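Local coordinates for protein hydrogenase maturation factor (Thermoanaerobacter tengcongensis, PDB 3VTH) that probably transfers a carbamoyl group from carbamoyl phosphate, with ATP, to the C-terminal cysteine of HypE during maturation of [NiFe]-hydrogenases, at residues 13-18 against 48-53; 23-28 against 73-78. One frame throughout, in Å; residues are numbered along the deposited sequence.

Contact 1. Residues 13-18 against 48-53; sequences QINIFG and GLYIEV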
loop_
_atom_site.group_PDB
_atom_site.type_symbol
_atom_site.label_atom_id
_atom_site.label_comp_id
_atom_site.label_asym_id
_atom_site.label_seq_id
_atom_site.Cartn_x
_atom_site.Cartn_y
_atom_site.Cartn_z
ATOM N N GLN A 13 16.235 -19.997 28.522
ATOM C CA GLN A 13 16.253 -19.881 27.071
ATOM C C GLN A 13 15.100 -18.972 26.680
ATOM O O GLN A 13 13.983 -19.147 27.170
ATOM C CB GLN A 13 16.107 -21.253 26.426
ATOM C CG GLN A 13 15.927 -21.221 24.920
ATOM C CD GLN A 13 15.396 -22.545 24.414
ATOM O OE1 GLN A 13 15.791 -23.606 24.901
ATOM N NE2 GLN A 13 14.487 -22.493 23.449
ATOM N N ILE A 14 15.387 -17.993 25.822
ATOM C CA ILE A 14 14.414 -16.985 25.411
ATOM C C ILE A 14 14.331 -16.928 23.878
ATOM O O ILE A 14 15.340 -16.746 23.202
ATOM C CB ILE A 14 14.760 -15.580 25.996
ATOM C CG1 ILE A 14 14.857 -15.634 27.532
ATOM C CG2 ILE A 14 13.706 -14.527 25.565
ATOM C CD1 ILE A 14 15.664 -14.490 28.162
ATOM N N ASN A 15 13.130 -17.104 23.340
ATOM C CA ASN A 15 12.899 -16.984 21.897
ATOM C C ASN A 15 11.985 -15.807 21.647
ATOM O O ASN A 15 10.954 -15.654 22.320
ATOM C CB ASN A 15 12.252 -18.254 21.345
ATOM C CG ASN A 15 13.165 -19.439 21.426
ATOM O OD1 ASN A 15 13.963 -19.682 20.520
ATOM N ND2 ASN A 15 13.081 -20.173 22.521
ATOM N N ILE A 16 12.373 -14.966 20.697
ATOM C CA ILE A 16 11.604 -13.777 20.380
ATOM C C ILE A 16 11.173 -13.852 18.912
ATOM O O ILE A 16 11.983 -14.185 18.040
ATOM C CB ILE A 16 12.410 -12.504 20.666
ATOM C CG1 ILE A 16 13.066 -12.600 22.064
ATOM C CG2 ILE A 16 11.522 -11.229 20.474
ATOM C CD1 ILE A 16 13.657 -11.333 22.571
ATOM N N PHE A 17 9.897 -13.562 18.664
ATOM C CA PHE A 17 9.287 -13.736 17.352
ATOM C C PHE A 17 8.693 -12.428 16.847
ATOM O O PHE A 17 8.256 -11.603 17.643
ATOM C CB PHE A 17 8.167 -14.791 17.422
ATOM C CG PHE A 17 8.621 -16.124 17.962
ATOM C CD1 PHE A 17 8.337 -16.493 19.267
ATOM C CD2 PHE A 17 9.347 -17.000 17.166
ATOM C CE1 PHE A 17 8.756 -17.738 19.779
ATOM C CE2 PHE A 17 9.775 -18.239 17.656
ATOM C CZ PHE A 17 9.477 -18.610 18.968
ATOM N N GLY A 18 8.636 -12.284 15.523
ATOM C CA GLY A 18 8.103 -11.087 14.865
ATOM C C GLY A 18 9.162 -10.491 13.958
ATOM O O GLY A 18 10.019 -11.206 13.435
ATOM N N GLY A 48 13.427 -16.509 14.289
ATOM C CA GLY A 48 13.547 -15.231 14.946
ATOM C C GLY A 48 14.863 -15.026 15.674
ATOM O O GLY A 48 15.950 -15.077 15.076
ATOM N N LEU A 49 14.753 -14.787 16.975
ATOM C CA LEU A 49 15.915 -14.536 17.802
ATOM C C LEU A 49 15.954 -15.567 18.916
ATOM O O LEU A 49 14.929 -15.856 19.538
ATOM C CB LEU A 49 15.887 -13.103 18.351
ATOM C CG LEU A 49 17.128 -12.691 19.154
ATOM C CD1 LEU A 49 18.290 -12.330 18.236
ATOM C CD2 LEU A 49 16.785 -11.554 20.081
ATOM N N TYR A 50 17.129 -16.153 19.108
ATOM C CA TYR A 50 17.378 -17.150 20.140
ATOM C C TYR A 50 18.404 -16.635 21.163
ATOM O O TYR A 50 19.495 -16.142 20.800
ATOM C CB TYR A 50 17.892 -18.425 19.485
ATOM C CG TYR A 50 18.181 -19.568 20.433
ATOM C CD1 TYR A 50 19.339 -19.587 21.202
ATOM C CD2 TYR A 50 17.300 -20.638 20.541
ATOM C CE1 TYR A 50 19.619 -20.660 22.056
ATOM C CE2 TYR A 50 17.557 -21.698 21.395
ATOM C CZ TYR A 50 18.719 -21.702 22.145
ATOM O OH TYR A 50 18.966 -22.754 22.983
ATOM N N ILE A 51 18.063 -16.778 22.440
ATOM C CA ILE A 51 18.908 -16.313 23.548
ATOM C C ILE A 51 19.012 -17.395 24.612
ATOM O O ILE A 51 18.016 -18.044 24.939
ATOM C CB ILE A 51 18.323 -15.043 24.226
ATOM C CG1 ILE A 51 18.170 -13.886 23.229
ATOM C CG2 ILE A 51 19.208 -14.581 25.403
ATOM C CD1 ILE A 51 17.172 -12.813 23.690
ATOM N N GLU A 52 20.223 -17.586 25.132
ATOM C CA GLU A 52 20.465 -18.368 26.349
ATOM C C GLU A 52 21.201 -17.452 27.321
ATOM O O GLU A 52 22.259 -16.906 26.976
ATOM C CB GLU A 52 21.347 -19.584 26.060
ATOM C CG GLU A 52 20.686 -20.672 25.216
ATOM C CD GLU A 52 21.548 -21.931 25.034
ATOM O OE1 GLU A 52 22.510 -22.141 25.808
ATOM O OE2 GLU A 52 21.246 -22.721 24.103
ATOM N N VAL A 53 20.632 -17.254 28.510
ATOM C CA VAL A 53 21.288 -16.441 29.548
ATOM C C VAL A 53 21.396 -17.235 30.840
ATOM O O VAL A 53 20.482 -17.992 31.182
ATOM C CB VAL A 53 20.566 -15.087 29.816
ATOM C CG1 VAL A 53 20.864 -14.083 28.697
ATOM C CG2 VAL A 53 19.049 -15.284 29.970
#
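Ile14 and Ile51 and, two residues further along each strand, Ile16 and Leu49, face each other as hydrogen-bonded pairs of two antiparallel strands in the sheet of the acylphosphatase domain, a ferredoxin-like alpha/beta sandwich. Ile14 N reaches Ile51 O at 2.8 Å and almost straight, 172° at the hydrogen; the return bond, Ile51 N to Ile14 O, is more bent at 140°. Ile16 and Leu49 trade a second such couple, both bonds close to linear. Asn15 CA, between these pairs, points its hydrogen toward Leu49 O, and Gln13 CA, just before Ile14, does the same to Ile51 O.

The isoleucines and Leu49 project onto the helix-covered face. Ile16 CD1 touches two partners: Leu49 CD2, from a side chain lying alongside and pointing the same way, and Ile51 CD1 at 4.0 Å, where the two side chains cross obliquely. Further along, Ile14 CD1 meets Val53 CG2. Helix 57-69 covers Ile14 and Val53 through Phe63, while Phe25 and Arg26 of helix 25-35 pack on Leu49, itself beside Asn44; Arg26 and Asn44 are the predicted active-site pair.

The other face carries Gln13, Asn15 and Tyr50. The Tyr50 side chain leaves with CG anti to the backbone N (chi1 -179°) and crosses that of Gln13 at about a right angle, Gln13 CG lying 3.9 Å from Tyr50 CE2. The ring also stacks with Tyr43 of the next strand. An alanine at Tyr50 would probably open a gap beside Gln13 and Tyr43 and leave Glu52 with one fewer hydrogen-bond partner. Lys88 and Tyr90 hold Glu52 OE1, whereas OE2 takes the phenol: Tyr50 OH donates to Glu52 OE2 over 2.5 Å, on the anti side of the carboxylate.

Contact 2. Residues 23-28 against 73-78; sequences VGFRPF and SLSVID. With PO4 (phosphate ion), chain E.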
loop_
_atom_site.group_PDB
_atom_site.type_symbol
_atom_site.label_atom_id
_atom_site.label_comp_id
_atom_site.label_asym_id
_atom_site.label_seq_id
_atom_site.Cartn_x
_atom_site.Cartn_y
_atom_site.Cartn_z
ATOM N N VAL A 23 17.412 -5.446 13.055
ATOM C CA VAL A 23 16.949 -4.327 13.876
ATOM C C VAL A 23 17.990 -4.012 14.948
ATOM O O VAL A 23 17.763 -3.188 15.828
ATOM C CB VAL A 23 15.533 -4.600 14.499
ATOM C CG1 VAL A 23 14.516 -4.945 13.402
ATOM C CG2 VAL A 23 15.569 -5.763 15.527
ATOM N N GLY A 24 19.145 -4.663 14.868
ATOM C CA GLY A 24 20.159 -4.530 15.923
ATOM C C GLY A 24 19.769 -5.226 17.215
ATOM O O GLY A 24 20.196 -4.819 18.304
ATOM N N PHE A 25 18.988 -6.299 17.103
ATOM C CA PHE A 25 18.621 -7.071 18.285
ATOM C C PHE A 25 19.802 -7.833 18.906
ATOM O O PHE A 25 19.901 -7.937 20.124
ATOM C CB PHE A 25 17.462 -8.016 17.983
ATOM C CG PHE A 25 16.328 -7.934 18.972
ATOM C CD1 PHE A 25 15.008 -7.871 18.525
ATOM C CD2 PHE A 25 16.576 -7.929 20.350
ATOM C CE1 PHE A 25 13.936 -7.816 19.436
ATOM C CE2 PHE A 25 15.515 -7.877 21.278
ATOM C CZ PHE A 25 14.198 -7.818 20.821
ATOM N N ARG A 26 20.693 -8.365 18.080
ATOM C CA ARG A 26 21.872 -9.064 18.599
ATOM C C ARG A 26 22.788 -8.137 19.407
ATOM O O ARG A 26 23.070 -8.445 20.560
ATOM C CB ARG A 26 22.608 -9.847 17.503
ATOM C CG ARG A 26 21.827 -11.110 17.066
ATOM C CD ARG A 26 22.401 -11.734 15.818
ATOM N NE ARG A 26 22.145 -10.908 14.624
ATOM C CZ ARG A 26 22.577 -11.197 13.397
ATOM N NH1 ARG A 26 23.294 -12.307 13.172
ATOM N NH2 ARG A 26 22.276 -10.381 12.382
ATOM N N PRO A 27 23.200 -6.975 18.842
ATOM C CA PRO A 27 24.012 -6.072 19.675
ATOM C C PRO A 27 23.286 -5.532 20.917
ATOM O O PRO A 27 23.913 -5.395 21.966
ATOM C CB PRO A 27 24.388 -4.919 18.720
ATOM C CG PRO A 27 23.485 -5.055 17.535
ATOM C CD PRO A 27 23.171 -6.526 17.430
ATOM N N PHE A 28 21.991 -5.233 20.793
ATOM C CA PHE A 28 21.167 -4.832 21.929
ATOM C C PHE A 28 21.230 -5.888 23.065
ATOM O O PHE A 28 21.506 -5.559 24.211
ATOM C CB PHE A 28 19.715 -4.600 21.458
ATOM C CG PHE A 28 18.740 -4.294 22.572
ATOM C CD1 PHE A 28 17.712 -5.172 22.866
ATOM C CD2 PHE A 28 18.860 -3.131 23.324
ATOM C CE1 PHE A 28 16.802 -4.905 23.897
ATOM C CE2 PHE A 28 17.956 -2.854 24.362
ATOM C CZ PHE A 28 16.918 -3.745 24.637
ATOM N N SER A 73 14.224 -0.067 18.020
ATOM C CA SER A 73 13.275 0.843 17.368
ATOM C C SER A 73 12.517 0.231 16.184
ATOM O O SER A 73 11.336 0.542 15.958
ATOM C CB SER A 73 14.043 2.081 16.883
ATOM O OG SER A 73 13.177 2.989 16.236
ATOM N N LEU A 74 13.201 -0.615 15.416
ATOM C CA LEU A 74 12.586 -1.219 14.223
ATOM C C LEU A 74 11.931 -2.575 14.478
ATOM O O LEU A 74 11.320 -3.142 13.571
ATOM C CB LEU A 74 13.617 -1.355 13.102
ATOM C CG LEU A 74 14.255 -0.089 12.523
ATOM C CD1 LEU A 74 15.172 -0.519 11.348
ATOM C CD2 LEU A 74 13.211 0.949 12.068
ATOM N N SER A 75 12.078 -3.103 15.692
ATOM C CA SER A 75 11.486 -4.394 16.026
ATOM C C SER A 75 9.954 -4.294 16.061
ATOM O O SER A 75 9.390 -3.250 16.385
ATOM C CB SER A 75 12.053 -4.966 17.346
ATOM O OG SER A 75 11.515 -4.298 18.488
ATOM N N VAL A 76 9.286 -5.367 15.646
ATOM C CA VAL A 76 7.858 -5.503 15.860
ATOM C C VAL A 76 7.714 -6.894 16.476
ATOM O O VAL A 76 7.556 -7.879 15.763
ATOM C CB VAL A 76 7.035 -5.382 14.552
ATOM C CG1 VAL A 76 5.524 -5.514 14.841
ATOM C CG2 VAL A 76 7.347 -4.045 13.814
ATOM N N ILE A 77 7.803 -6.947 17.800
ATOM C CA ILE A 77 7.756 -8.191 18.551
ATOM C C ILE A 77 6.323 -8.671 18.713
ATOM O O ILE A 77 5.462 -7.916 19.175
ATOM C CB ILE A 77 8.387 -8.013 19.958
ATOM C CG1 ILE A 77 9.872 -7.627 19.837
ATOM C CG2 ILE A 77 8.172 -9.281 20.830
ATOM C CD1 ILE A 77 10.517 -7.222 21.178
ATOM N N ASP A 78 6.050 -9.916 18.323
ATOM C CA ASP A 78 4.726 -10.515 18.500
ATOM C C ASP A 78 4.674 -11.527 19.658
ATOM O O ASP A 78 3.621 -11.789 20.205
ATOM C CB ASP A 78 4.263 -11.171 17.191
ATOM C CG ASP A 78 4.120 -10.174 16.057
ATOM O OD1 ASP A 78 3.497 -9.110 16.269
ATOM O OD2 ASP A 78 4.637 -10.453 14.953
HETATM P P PO4 E . 20.042 -7.958 14.015
HETATM O O1 PO4 E . 20.391 -6.657 13.345
HETATM O O2 PO4 E . 18.733 -7.833 14.755
HETATM O O3 PO4 E . 19.877 -9.009 12.954
HETATM O O4 PO4 E . 21.135 -8.344 14.992
HETATM O O HOH W 1 16.029 -0.984 15.439
#
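Val23 and Phe25 present apolar atoms to the chain that leads into strand 76-85, and the packing comes first. Val23 has its CB directed toward residues 73-78, with CG1 3.7 Å from Leu74 CB and close to the carbonyl group of Leu74 as well. CG1 is anti to the carbonyl carbon of Val23 itself (chi1 -55°), which puts it against Leu74, and the other methyl, CG2, rests on Ser75 CB. The Phe25 ring is met at its edge, near its plane, by Ile77 CD1, 3.7 Å from Phe25 CZ; the two side chains cross at about a right angle. Ser75 CB also approaches Phe25 CE1, while its hydroxyl is hydrogen-bonded to Pro72 O.

The polar link across the contact runs through one water, which donates to Val23 O at 2.8 Å and accepts from Leu74 N.

Anion binding belongs to residues 23-28. A phosphate, probably from the crystallisation liquor, sits in the loop at the start of helix 25-35, where Gly24 is the N-cap. Gly24 N gives a hydrogen bond of 2.8 Å to phosphate O1, Val23 N and Phe25 N converge on O2, and Arg26 N reaches O4; Gly22 N adds another. The Arg26 guanidinium meets the ion edge-on, NE to O4 at 2.8 Å and NH2 to O3. A bend at chi3 (-71°) sets NE against O4, while NH1 forms a salt bridge with Asp152.

A cluster of main-chain N-H groups, a helix N terminus and an arginine would together stabilise a phosphate group, consistent with the predicted catalytic role of Arg26 and with the phosphate-binding loop of acylphosphatases.

From the N terminus, the chain runs up strand 10-17, turns at Gly18 and passes through the phosphate-binding loop into helix 25-35. It then returns through strands 39-45 and 48-55, where contact 1 closes the first long loop, and crosses back over helix 57-69 to residues 73-78, where contact 2 closes the second. The two loops cross, because residues 23-28 lie within the first and residues 48-53 within the second. Strand 10-17 is flanked in the sheet by 48-55 and 76-85. The contacts meet directly: Phe17 O lies 2.9 Å from Asp78 N, a probable hydrogen bond, and Leu49 CD2 packs on Phe25 CD2, tying sheet to helix.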